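PDB 2YZK: orotate phosphoribosyltransferase from Aeropyrum pernix, which probably catalyses the magnesium-dependent transfer of a ribosyl phosphate group from 5-phosphoribose 1-diphosphate to orotate, giving orotidine monophosphate. Local coordinates for residues G15-S20 / S26-M31; S21-S26 / R145-G150; S121-I126 / A154-R159; L45-E50 / V161-L166; R88-R91 / G95-S98. One frame throughout, in Å; residues are numbered along the deposited sequence.

Interaction 1. Residues G15-S20 / S26-M31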
# COMPACT_ATOMS: atom_id res chain seq x y z
N GLY A 15 -8.10 17.93 -19.29
CA GLY A 15 -8.74 18.98 -18.51
C GLY A 15 -7.91 20.24 -18.41
O GLY A 15 -7.11 20.55 -19.29
N ASP A 16 -8.10 20.97 -17.32
CA ASP A 16 -7.37 22.21 -17.09
C ASP A 16 -6.91 22.15 -15.64
O ASP A 16 -7.70 22.38 -14.73
CB ASP A 16 -8.29 23.41 -17.34
CG ASP A 16 -7.57 24.73 -17.22
OD1 ASP A 16 -6.32 24.75 -17.25
OD2 ASP A 16 -8.27 25.77 -17.10
N PHE A 17 -5.64 21.84 -15.44
CA PHE A 17 -5.10 21.69 -14.10
C PHE A 17 -3.86 22.53 -13.83
O PHE A 17 -3.26 23.10 -14.74
CB PHE A 17 -4.74 20.22 -13.87
CG PHE A 17 -5.78 19.26 -14.38
CD1 PHE A 17 -6.93 18.99 -13.64
CD2 PHE A 17 -5.63 18.64 -15.62
CE1 PHE A 17 -7.92 18.14 -14.14
CE2 PHE A 17 -6.61 17.78 -16.13
CZ PHE A 17 -7.76 17.53 -15.38
N VAL A 18 -3.51 22.60 -12.55
CA VAL A 18 -2.33 23.31 -12.08
C VAL A 18 -1.58 22.26 -11.27
O VAL A 18 -2.16 21.63 -10.39
CB VAL A 18 -2.69 24.48 -11.16
CG1 VAL A 18 -1.42 25.16 -10.66
CG2 VAL A 18 -3.57 25.47 -11.90
N LEU A 19 -0.30 22.07 -11.58
CA LEU A 19 0.51 21.08 -10.86
C LEU A 19 1.33 21.74 -9.74
O LEU A 19 1.53 22.95 -9.74
CB LEU A 19 1.45 20.37 -11.84
CG LEU A 19 0.77 19.93 -13.14
CD1 LEU A 19 1.78 19.23 -14.04
CD2 LEU A 19 -0.41 19.02 -12.81
N SER A 20 1.80 20.92 -8.81
CA SER A 20 2.59 21.42 -7.68
C SER A 20 3.89 22.06 -8.15
O SER A 20 4.60 22.69 -7.37
CB SER A 20 2.89 20.28 -6.70
OG SER A 20 3.67 19.26 -7.31
N SER A 26 -2.84 20.39 -19.40
CA SER A 26 -4.08 19.95 -20.01
C SER A 26 -4.34 18.50 -19.64
O SER A 26 -5.36 17.92 -20.01
CB SER A 26 -4.00 20.07 -21.54
OG SER A 26 -3.04 19.18 -22.08
N VAL A 27 -3.41 17.90 -18.89
CA VAL A 27 -3.56 16.51 -18.48
C VAL A 27 -3.32 16.28 -16.99
O VAL A 27 -2.47 16.91 -16.38
CB VAL A 27 -2.58 15.60 -19.27
CG1 VAL A 27 -1.14 16.00 -18.98
CG2 VAL A 27 -2.81 14.13 -18.91
N TYR A 28 -4.10 15.36 -16.43
CA TYR A 28 -3.96 14.98 -15.03
C TYR A 28 -3.65 13.49 -15.05
O TYR A 28 -4.36 12.71 -15.68
CB TYR A 28 -5.25 15.21 -14.24
CG TYR A 28 -5.05 15.00 -12.76
CD1 TYR A 28 -4.53 16.01 -11.96
CD2 TYR A 28 -5.33 13.77 -12.16
CE1 TYR A 28 -4.28 15.82 -10.60
CE2 TYR A 28 -5.08 13.56 -10.79
CZ TYR A 28 -4.56 14.59 -10.03
OH TYR A 28 -4.30 14.41 -8.69
N ILE A 29 -2.58 13.11 -14.37
CA ILE A 29 -2.16 11.72 -14.33
C ILE A 29 -2.50 11.09 -12.98
O ILE A 29 -2.26 11.68 -11.94
CB ILE A 29 -0.63 11.60 -14.57
CG1 ILE A 29 -0.28 12.06 -15.98
CG2 ILE A 29 -0.18 10.18 -14.34
CD1 ILE A 29 -0.40 10.99 -17.06
N ASP A 30 -3.07 9.89 -13.02
CA ASP A 30 -3.42 9.20 -11.78
C ASP A 30 -3.30 7.69 -11.97
O ASP A 30 -4.25 7.02 -12.38
CB ASP A 30 -4.83 9.55 -11.33
CG ASP A 30 -5.13 9.05 -9.93
OD1 ASP A 30 -4.24 8.39 -9.34
OD2 ASP A 30 -6.23 9.32 -9.41
N MSE A 31 -2.12 7.17 -11.66
CA MSE A 31 -1.83 5.75 -11.81
C MSE A 31 -2.66 4.89 -10.85
O MSE A 31 -2.80 3.68 -11.04
CB MSE A 31 -0.34 5.51 -11.56
CG MSE A 31 0.38 4.75 -12.66
SE MSE A 31 0.14 5.36 -14.36
CE MSE A 31 0.07 7.16 -14.16

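Interaction 2. Residues S21-S26 / R145-G150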
# COMPACT_ATOMS: atom_id res chain seq x y z
N SER A 21 4.20 21.88 -9.43
CA SER A 21 5.40 22.46 -10.01
C SER A 21 5.10 23.92 -10.35
O SER A 21 6.01 24.74 -10.53
CB SER A 21 5.79 21.71 -11.28
OG SER A 21 4.75 21.80 -12.25
N GLY A 22 3.81 24.23 -10.43
CA GLY A 22 3.38 25.58 -10.76
C GLY A 22 2.93 25.68 -12.21
O GLY A 22 2.30 26.66 -12.61
N ARG A 23 3.25 24.66 -13.00
CA ARG A 23 2.88 24.64 -14.41
C ARG A 23 1.41 24.33 -14.63
O ARG A 23 0.80 23.58 -13.86
CB ARG A 23 3.74 23.62 -15.17
CG ARG A 23 5.19 24.03 -15.35
CD ARG A 23 5.94 23.02 -16.20
NE ARG A 23 6.28 21.81 -15.46
CZ ARG A 23 7.24 21.74 -14.54
NH1 ARG A 23 7.97 22.82 -14.26
NH2 ARG A 23 7.48 20.60 -13.92
N ARG A 24 0.85 24.90 -15.69
CA ARG A 24 -0.54 24.65 -16.05
C ARG A 24 -0.49 23.45 -16.98
O ARG A 24 0.41 23.36 -17.82
CB ARG A 24 -1.15 25.85 -16.77
CG ARG A 24 -2.63 25.70 -17.08
CD ARG A 24 -3.16 26.89 -17.86
NE ARG A 24 -4.58 26.76 -18.14
CZ ARG A 24 -5.25 27.55 -18.97
NH1 ARG A 24 -4.62 28.54 -19.59
NH2 ARG A 24 -6.55 27.37 -19.17
N SER A 25 -1.44 22.53 -16.85
CA SER A 25 -1.43 21.33 -17.67
C SER A 25 -2.81 20.96 -18.20
O SER A 25 -3.82 21.19 -17.54
CB SER A 25 -0.87 20.16 -16.84
OG SER A 25 -0.88 18.95 -17.58
N SER A 26 -2.84 20.39 -19.40
CA SER A 26 -4.08 19.95 -20.01
C SER A 26 -4.34 18.50 -19.64
O SER A 26 -5.36 17.92 -20.01
CB SER A 26 -4.00 20.07 -21.54
OG SER A 26 -3.04 19.18 -22.08
N ARG A 145 7.69 11.54 -15.48
CA ARG A 145 7.23 12.76 -16.12
C ARG A 145 8.33 13.36 -16.99
O ARG A 145 8.06 14.19 -17.86
CB ARG A 145 6.78 13.78 -15.08
CG ARG A 145 5.50 13.39 -14.33
CD ARG A 145 5.00 14.58 -13.53
NE ARG A 145 4.74 15.72 -14.41
CZ ARG A 145 3.60 15.92 -15.06
NH1 ARG A 145 2.59 15.08 -14.91
NH2 ARG A 145 3.48 16.96 -15.88
N GLY A 146 9.57 12.93 -16.76
CA GLY A 146 10.69 13.45 -17.52
C GLY A 146 10.94 14.90 -17.19
O GLY A 146 11.22 15.72 -18.07
N GLU A 147 10.84 15.22 -15.91
CA GLU A 147 11.03 16.59 -15.46
C GLU A 147 12.10 16.75 -14.38
O GLU A 147 11.91 17.44 -13.38
CB GLU A 147 9.67 17.16 -15.00
CG GLU A 147 8.67 17.21 -16.17
CD GLU A 147 7.25 17.58 -15.76
OE1 GLU A 147 6.96 17.65 -14.55
OE2 GLU A 147 6.42 17.80 -16.67
N GLY A 148 13.23 16.08 -14.60
CA GLY A 148 14.34 16.19 -13.67
C GLY A 148 14.57 15.08 -12.65
O GLY A 148 15.62 15.08 -12.00
N ALA A 149 13.64 14.15 -12.51
CA ALA A 149 13.79 13.07 -11.53
C ALA A 149 15.03 12.22 -11.78
O ALA A 149 15.81 11.96 -10.86
CB ALA A 149 12.55 12.19 -11.52
N GLY A 150 15.21 11.79 -13.03
CA GLY A 150 16.35 10.96 -13.35
C GLY A 150 17.69 11.62 -13.09
O GLY A 150 18.62 10.98 -12.60
O HOH W 1 1.65 18.07 -17.69

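Interaction 3. Residues S121-I126 / A154-R159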
# COMPACT_ATOMS: atom_id res chain seq x y z
N SER A 121 10.84 12.90 -3.72
CA SER A 121 10.15 11.97 -2.84
C SER A 121 10.91 10.65 -2.82
O SER A 121 11.02 9.99 -1.79
CB SER A 121 8.70 11.73 -3.32
OG SER A 121 8.67 11.20 -4.63
N ILE A 122 11.44 10.26 -3.98
CA ILE A 122 12.21 9.03 -4.08
C ILE A 122 13.55 9.22 -3.38
O ILE A 122 14.01 8.34 -2.65
CB ILE A 122 12.43 8.65 -5.56
CG1 ILE A 122 11.07 8.39 -6.23
CG2 ILE A 122 13.33 7.42 -5.67
CD1 ILE A 122 11.05 8.26 -7.74
N ALA A 123 14.15 10.39 -3.58
CA ALA A 123 15.44 10.71 -2.96
C ALA A 123 15.36 10.58 -1.44
O ALA A 123 16.28 10.05 -0.80
CB ALA A 123 15.86 12.12 -3.35
N LYS A 124 14.27 11.07 -0.86
CA LYS A 124 14.08 11.01 0.59
C LYS A 124 14.02 9.55 1.06
O LYS A 124 14.60 9.20 2.09
CB LYS A 124 12.79 11.74 1.00
CG LYS A 124 12.87 13.25 0.85
CD LYS A 124 11.63 13.95 1.43
CE LYS A 124 11.82 15.46 1.49
NZ LYS A 124 10.75 16.16 2.26
N SER A 125 13.34 8.70 0.30
CA SER A 125 13.23 7.30 0.67
C SER A 125 14.60 6.64 0.60
O SER A 125 14.94 5.79 1.44
CB SER A 125 12.26 6.57 -0.27
OG SER A 125 10.97 7.16 -0.19
N ILE A 126 15.40 7.03 -0.39
CA ILE A 126 16.74 6.48 -0.55
C ILE A 126 17.61 6.85 0.66
O ILE A 126 18.37 6.02 1.17
CB ILE A 126 17.43 7.02 -1.82
CG1 ILE A 126 16.61 6.65 -3.06
CG2 ILE A 126 18.84 6.45 -1.93
CD1 ILE A 126 16.66 5.18 -3.46
N ALA A 154 20.40 10.52 -10.32
CA ALA A 154 21.70 10.13 -10.85
C ALA A 154 22.80 10.77 -10.03
O ALA A 154 23.87 10.19 -9.85
CB ALA A 154 21.82 10.55 -12.31
N ARG A 155 22.53 11.97 -9.52
CA ARG A 155 23.51 12.70 -8.72
C ARG A 155 23.73 12.11 -7.34
O ARG A 155 24.65 12.51 -6.63
CB ARG A 155 23.13 14.18 -8.62
CG ARG A 155 23.39 14.96 -9.90
CD ARG A 155 23.31 16.47 -9.68
NE ARG A 155 21.94 16.95 -9.49
CZ ARG A 155 21.00 16.94 -10.43
NH1 ARG A 155 21.28 16.48 -11.64
NH2 ARG A 155 19.79 17.41 -10.17
N MSE A 156 22.87 11.18 -6.94
CA MSE A 156 23.04 10.54 -5.64
C MSE A 156 23.21 9.03 -5.82
O MSE A 156 22.85 8.24 -4.95
CB MSE A 156 21.87 10.86 -4.69
CG MSE A 156 20.51 10.33 -5.08
SE MSE A 156 19.24 10.87 -3.89
CE MSE A 156 19.42 9.62 -2.61
N GLY A 157 23.77 8.65 -6.97
CA GLY A 157 24.04 7.26 -7.25
C GLY A 157 22.84 6.33 -7.39
O GLY A 157 22.91 5.16 -7.00
N VAL A 158 21.76 6.84 -7.96
CA VAL A 158 20.56 6.03 -8.15
C VAL A 158 20.10 6.11 -9.61
O VAL A 158 19.98 7.19 -10.18
CB VAL A 158 19.42 6.48 -7.22
CG1 VAL A 158 18.15 5.69 -7.52
CG2 VAL A 158 19.84 6.30 -5.76
N ARG A 159 19.87 4.94 -10.21
CA ARG A 159 19.42 4.86 -11.60
C ARG A 159 17.91 4.73 -11.64
O ARG A 159 17.35 3.77 -11.12
CB ARG A 159 20.05 3.65 -12.29
CG ARG A 159 19.63 3.49 -13.75
CD ARG A 159 20.00 2.12 -14.31
NE ARG A 159 19.38 1.05 -13.54
CZ ARG A 159 19.04 -0.14 -14.04
NH1 ARG A 159 19.26 -0.42 -15.31
NH2 ARG A 159 18.48 -1.05 -13.25

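Interaction 4. Residues L45-E50 / V161-L166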
# COMPACT_ATOMS: atom_id res chain seq x y z
N LEU A 45 1.87 -4.51 -13.65
CA LEU A 45 2.80 -5.31 -12.87
C LEU A 45 3.77 -6.07 -13.77
O LEU A 45 4.96 -6.13 -13.48
CB LEU A 45 2.05 -6.30 -11.98
CG LEU A 45 1.36 -5.70 -10.74
CD1 LEU A 45 0.59 -6.80 -10.03
CD2 LEU A 45 2.40 -5.09 -9.81
N ASP A 46 3.26 -6.63 -14.86
CA ASP A 46 4.12 -7.37 -15.76
C ASP A 46 5.17 -6.46 -16.38
O ASP A 46 6.33 -6.86 -16.55
CB ASP A 46 3.30 -8.06 -16.86
CG ASP A 46 2.41 -9.16 -16.31
OD1 ASP A 46 2.83 -9.84 -15.34
OD2 ASP A 46 1.30 -9.36 -16.84
N LEU A 47 4.78 -5.24 -16.72
CA LEU A 47 5.71 -4.29 -17.32
C LEU A 47 6.75 -3.85 -16.29
O LEU A 47 7.92 -3.64 -16.62
CB LEU A 47 4.95 -3.08 -17.87
CG LEU A 47 4.10 -3.35 -19.12
CD1 LEU A 47 3.30 -2.11 -19.48
CD2 LEU A 47 5.01 -3.76 -20.28
N LEU A 48 6.34 -3.70 -15.03
CA LEU A 48 7.26 -3.30 -13.97
C LEU A 48 8.30 -4.41 -13.74
O LEU A 48 9.48 -4.13 -13.53
CB LEU A 48 6.50 -3.03 -12.66
CG LEU A 48 5.75 -1.69 -12.61
CD1 LEU A 48 4.72 -1.71 -11.51
CD2 LEU A 48 6.75 -0.56 -12.38
N LEU A 49 7.85 -5.66 -13.77
CA LEU A 49 8.75 -6.78 -13.56
C LEU A 49 9.75 -6.82 -14.70
O LEU A 49 10.94 -7.05 -14.49
CB LEU A 49 7.95 -8.09 -13.50
CG LEU A 49 7.17 -8.26 -12.19
CD1 LEU A 49 6.15 -9.38 -12.29
CD2 LEU A 49 8.17 -8.52 -11.06
N GLU A 50 9.26 -6.57 -15.90
CA GLU A 50 10.09 -6.56 -17.10
C GLU A 50 11.19 -5.49 -17.04
O GLU A 50 12.36 -5.79 -17.26
CB GLU A 50 9.22 -6.34 -18.33
CG GLU A 50 9.97 -6.19 -19.63
CD GLU A 50 9.02 -6.09 -20.81
OE1 GLU A 50 8.32 -7.08 -21.09
OE2 GLU A 50 8.98 -5.02 -21.46
N VAL A 161 14.48 3.98 -13.50
CA VAL A 161 13.99 3.21 -14.64
C VAL A 161 12.47 3.34 -14.64
O VAL A 161 11.84 3.30 -13.58
CB VAL A 161 14.37 1.71 -14.52
CG1 VAL A 161 13.82 0.95 -15.71
CG2 VAL A 161 15.89 1.57 -14.46
N SER A 162 11.88 3.52 -15.81
CA SER A 162 10.43 3.68 -15.90
C SER A 162 9.83 2.82 -17.00
O SER A 162 10.49 2.51 -17.99
CB SER A 162 10.08 5.14 -16.17
OG SER A 162 10.61 5.57 -17.41
N VAL A 163 8.57 2.43 -16.81
CA VAL A 163 7.88 1.63 -17.82
C VAL A 163 7.64 2.54 -19.01
O VAL A 163 7.81 2.14 -20.17
CB VAL A 163 6.54 1.09 -17.29
CG1 VAL A 163 5.76 0.44 -18.42
CG2 VAL A 163 6.80 0.07 -16.19
N ALA A 164 7.25 3.78 -18.74
CA ALA A 164 7.01 4.74 -19.81
C ALA A 164 7.21 6.18 -19.35
O ALA A 164 7.23 6.47 -18.15
CB ALA A 164 5.60 4.57 -20.36
N THR A 165 7.37 7.08 -20.31
CA THR A 165 7.52 8.49 -19.99
C THR A 165 6.22 9.15 -20.37
O THR A 165 5.48 8.65 -21.22
CB THR A 165 8.66 9.15 -20.79
OG1 THR A 165 8.34 9.12 -22.19
CG2 THR A 165 9.99 8.43 -20.55
N LEU A 166 5.93 10.27 -19.72
CA LEU A 166 4.71 11.02 -20.00
C LEU A 166 4.69 11.46 -21.46
O LEU A 166 3.66 11.37 -22.13
CB LEU A 166 4.65 12.25 -19.08
CG LEU A 166 3.50 13.23 -19.33
CD1 LEU A 166 2.17 12.52 -19.17
CD2 LEU A 166 3.61 14.40 -18.36

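Interaction 5. Residues R88-R91 / G95-S98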
# COMPACT_ATOMS: atom_id res chain seq x y z
N ARG A 88 7.34 6.28 4.38
CA ARG A 88 6.30 7.28 4.22
C ARG A 88 6.80 8.66 4.58
O ARG A 88 7.65 8.82 5.46
CB ARG A 88 5.09 6.95 5.10
CG ARG A 88 5.34 7.12 6.58
CD ARG A 88 4.03 7.29 7.35
NE ARG A 88 3.27 6.05 7.45
CZ ARG A 88 2.03 5.98 7.95
NH1 ARG A 88 1.42 7.07 8.38
NH2 ARG A 88 1.41 4.81 8.03
N PRO A 89 6.29 9.70 3.89
CA PRO A 89 6.70 11.07 4.18
C PRO A 89 5.99 11.50 5.46
O PRO A 89 4.77 11.63 5.48
CB PRO A 89 6.23 11.84 2.95
CG PRO A 89 4.99 11.09 2.55
CD PRO A 89 5.42 9.65 2.70
N GLU A 90 6.75 11.69 6.54
CA GLU A 90 6.19 12.08 7.83
C GLU A 90 6.03 13.59 7.98
O GLU A 90 6.80 14.37 7.42
CB GLU A 90 7.08 11.56 8.96
CG GLU A 90 7.28 10.04 8.99
CD GLU A 90 6.07 9.30 9.52
OE1 GLU A 90 6.14 8.06 9.66
OE2 GLU A 90 5.04 9.95 9.81
N ARG A 91 5.02 14.00 8.75
CA ARG A 91 4.79 15.42 9.02
C ARG A 91 6.01 15.90 9.81
O ARG A 91 6.44 15.24 10.75
CB ARG A 91 3.51 15.57 9.84
CG ARG A 91 2.32 15.85 8.96
CD ARG A 91 1.06 15.11 9.35
NE ARG A 91 0.32 15.89 10.34
CZ ARG A 91 -0.70 16.69 10.04
NH1 ARG A 91 -0.50 17.77 9.29
NH2 ARG A 91 -1.92 16.43 10.49
N GLY A 95 9.10 15.55 16.03
CA GLY A 95 10.01 14.66 16.73
C GLY A 95 9.95 13.24 16.21
O GLY A 95 10.43 12.31 16.86
N THR A 96 9.37 13.07 15.03
CA THR A 96 9.26 11.75 14.42
C THR A 96 10.59 11.31 13.84
O THR A 96 11.33 12.11 13.26
CB THR A 96 8.22 11.75 13.28
OG1 THR A 96 6.94 12.14 13.80
CG2 THR A 96 8.10 10.36 12.67
N LEU A 97 10.91 10.03 14.02
CA LEU A 97 12.14 9.46 13.49
C LEU A 97 11.73 8.53 12.35
O LEU A 97 10.88 7.66 12.53
CB LEU A 97 12.87 8.67 14.58
CG LEU A 97 13.29 9.45 15.83
CD1 LEU A 97 13.78 8.48 16.90
CD2 LEU A 97 14.36 10.46 15.48
N SER A 98 12.33 8.72 11.19
CA SER A 98 12.00 7.90 10.02
C SER A 98 12.36 6.44 10.22
O SER A 98 13.21 6.10 11.05
CB SER A 98 12.72 8.44 8.78
OG SER A 98 12.24 9.73 8.44
O HOH W 2 10.13 8.93 6.59
O HOH W 3 5.46 12.68 11.66

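Interaction 1. Residues G15-S20 / S26-M31
The F17 ring takes Y28 CB over one face and has the carbonyl oxygen of S26 at its edge, near the ring plane. Y28 CB sits 3.6 Å from the centroid of the F17 ring and only 16° off its normal, a CH-pi contact. F17 CE2 comes within 3.5 Å of Y28 CB. The Y28 ring turns its own edge to the same F17 ring, in an edge-to-face pair with centroids 5.4 Å apart and planes at 55°. The Y28 ring does not lie flat on F17; with CG anti to the backbone N (chi1 -172°) the phenol leads away. Backbone atoms complete the contact. F17 CD2 comes obliquely to V27 C at 3.6 Å. G15 N donates to S26 O at 2.8 Å. S26 CA returns a CH...O contact to G15 O at 3.2 Å. The S26 hydroxyl itself is taken by W175 NE1. An alanine at F17 would remove the ring and is likely to leave Y28 CB and the V27 backbone without their cover, with the phenol freer to turn. F17 also pairs with S25 through the backbone, and Y28 with L13. Strand 24-29 thus lies between strands 12-14 and 16-18. The arrangement is that of a beta hairpin, strands 16-18 and 24-29, within a small three-stranded antiparallel sheet.

Interaction 2. Residues S21-S26 / R145-G150
R23 and E147 form a surface salt bridge between two loop regions, one just before strand 24-29 and the other just before helix 149-154. The bond is weak: R23 NH2 to E147 OE1 is 3.1 Å. The carboxylate oxygen lies at the edge of the R23 guanidinium, near its plane, and the two flat groups are almost perpendicular, at 85°. The side chains come from opposite directions. R23 is bent at chi3 (-76°), which swings its guanidinium back over S21. S21 OG lies above the centre of one face, and R23 N gives this hydroxyl a weak bond of 3.3 Å. E147 is held more firmly within its own segment. R145 takes it side-on with two nitrogens, one to each oxygen: R145 NE to E147 OE1 at 2.9 Å and R145 NH2 to E147 OE2 at 3.2 Å. E147 OE1 lies in the R145 guanidinium plane, but NE meets it from above the carboxylate plane. OE1 therefore accepts from both arginines, and the three residues make one salt-bridge network. E147 probably helps to fix the rotation of R145, a predicted orotate-binding residue. Water 1 adds a second link. It donates to S25 OG at 2.7 Å and accepts from R145 NH2 at 2.8 Å. Around the site, R145 pairs with A116 through the backbone and packs on V115 of strand 115-116 and on L19. G148 is the N-cap of helix 149-154, and A149 in its first turn rests on A116.

Interaction 3. Residues S121-I126 / A154-R159
A123 and I126 of helix 120-131 face M156 and V158 in the loop after helix 149-154, with the CA atoms of A123 and M156 8.1 Å apart. A type I turn runs from A154 to G157. G157, with positive phi, is the C-prime residue of a Schellman motif that ends the helix. M156 carries most of the contact. It is modelled as selenomethionine. Its CG stands between the backbone N and the carbonyl carbon (chi1 65°), and a bend at chi3 (-84°) turns the terminal methyl onto the helix. M156 SE rests against A123 CB at 3.6 Å. At the beta-branch of the isoleucine, M156 CE lies 3.3 Å from I126 CG2 and 3.4 Å from I126 CB. Both carbon distances are shorter than usual van der Waals contact, so this point is tight. The two side chains cross obliquely. V158 meets the same isoleucine differently, tip to tip: V158 CG2 lies 4.0 Å from I126 CG2 and 4.1 Å from I126 CD1. Beyond the contact, I126 continues onto V111 and V136, and V158 packs on A139 and L153. The loop has polar support as well, since R130, farther along helix 120-131, donates to M156 O and, weakly, to G157 O. Across the two segments, however, every contact is between apolar side chains. Their fit rests on shape and the exclusion of water, while R130 supplies a directional tie between the loop and the helix.

Interaction 4. Residues L45-E50 / V161-L166
V163 fits against L47 and L48 on one side of helix 38-58. The tight part is at L47. V163 CG1 lies 3.7 Å from both L47 CB and L47 CD1, so it sits against the base and one branch of the leucine. V163 CG2 has a looser fit. It is 3.9 Å from L48 CD2 and also 3.9 Å from the backbone oxygen L47 O. Both leucines cross the valine at about a right angle. The torsion of V163 (chi1 172°) sets CG1 anti to the backbone N and CG2 anti to the carbonyl carbon; CG1 thereby meets L47, while CG2 reaches L48 and still touches L47. An alanine at V163 would lack both methyls and would probably open a gap beside L47 and L48. L48 is the buried end of the contact and continues onto L142. L47 and V163 are less enclosed, although L2 of helix 2-9 touches both. On the solvent side of the helix stand D46 and E50; D46 makes a long, weak ion pair with R79. L45 faces elsewhere and packs on L78 of the second subunit. V163 stands at a corner where the chain turns toward strand 164-165. Helix 38-58 packs here against the chain leaving the edge strand 159-162 of the five-stranded parallel sheet, as in the Rossmann-like core of type I phosphoribosyltransferases.

Interaction 5. Residues R88-R91 / G95-S98
E90 and T96 touch across the two arms of the long loop between strands 84-87 and 108-113. The direct contact is small: a methyl against the glutamate chain. T96 CG2 lies 3.8 Å from E90 CG and 3.9 Å from E90 CD. The side chains cross at about a right angle. A bend at chi2 (-76°) brings E90 CD back alongside the threonine methyl. With OG1 beside the backbone N (chi1 -59°), T96 sets CG2 anti to that N, and the hydroxyl is left on another side, toward R91. T96 OG1 is 4.4 Å from R91 O, and a water fills in between. Water 3 is 2.7 Å from T96 OG1 and donates to R91 O at 2.9 Å. It also gives E90 OE2 a weak bond. Water 2 makes a second bridge farther down: it donates to R88 O at 2.7 Å and is hydrogen-bonded to S98 OG. The arms are thus joined by one methyl contact and two waters, a link that probably yields easily. R88 has a firmer partner, with NE in a salt bridge to E101. R88, K92 and H94 are predicted to bind 5-phosphoribose 1-diphosphate at a site shared between subunits. The arrangement fits the mobile loop that closes over the active site in orotate phosphoribosyltransferases.

Interactions 1 and 2 are neighbours, with centres 10 Å apart. They share S26 and are joined by the salt bridge of D16 OD1 to R24 NE, 2.8 Å. R145, predicted to bind orotate, is a meeting point. L19 CD1 of interaction 1 packs on R145 NH2 of interaction 2 at 3.4 Å, and L166 CD2 of interaction 4 lies 3.6 Å from the same nitrogen. L166 CD1 also touches I29 CD1 of interaction 1, at 3.7 Å. Interaction 3 includes S121, predicted for 5-phosphoribose 1-diphosphate binding, and its nearest atoms are about 6 Å from interaction 5. Interactions 4 and 5 lie on opposite sides of the chain centre, their centres 29 Å apart.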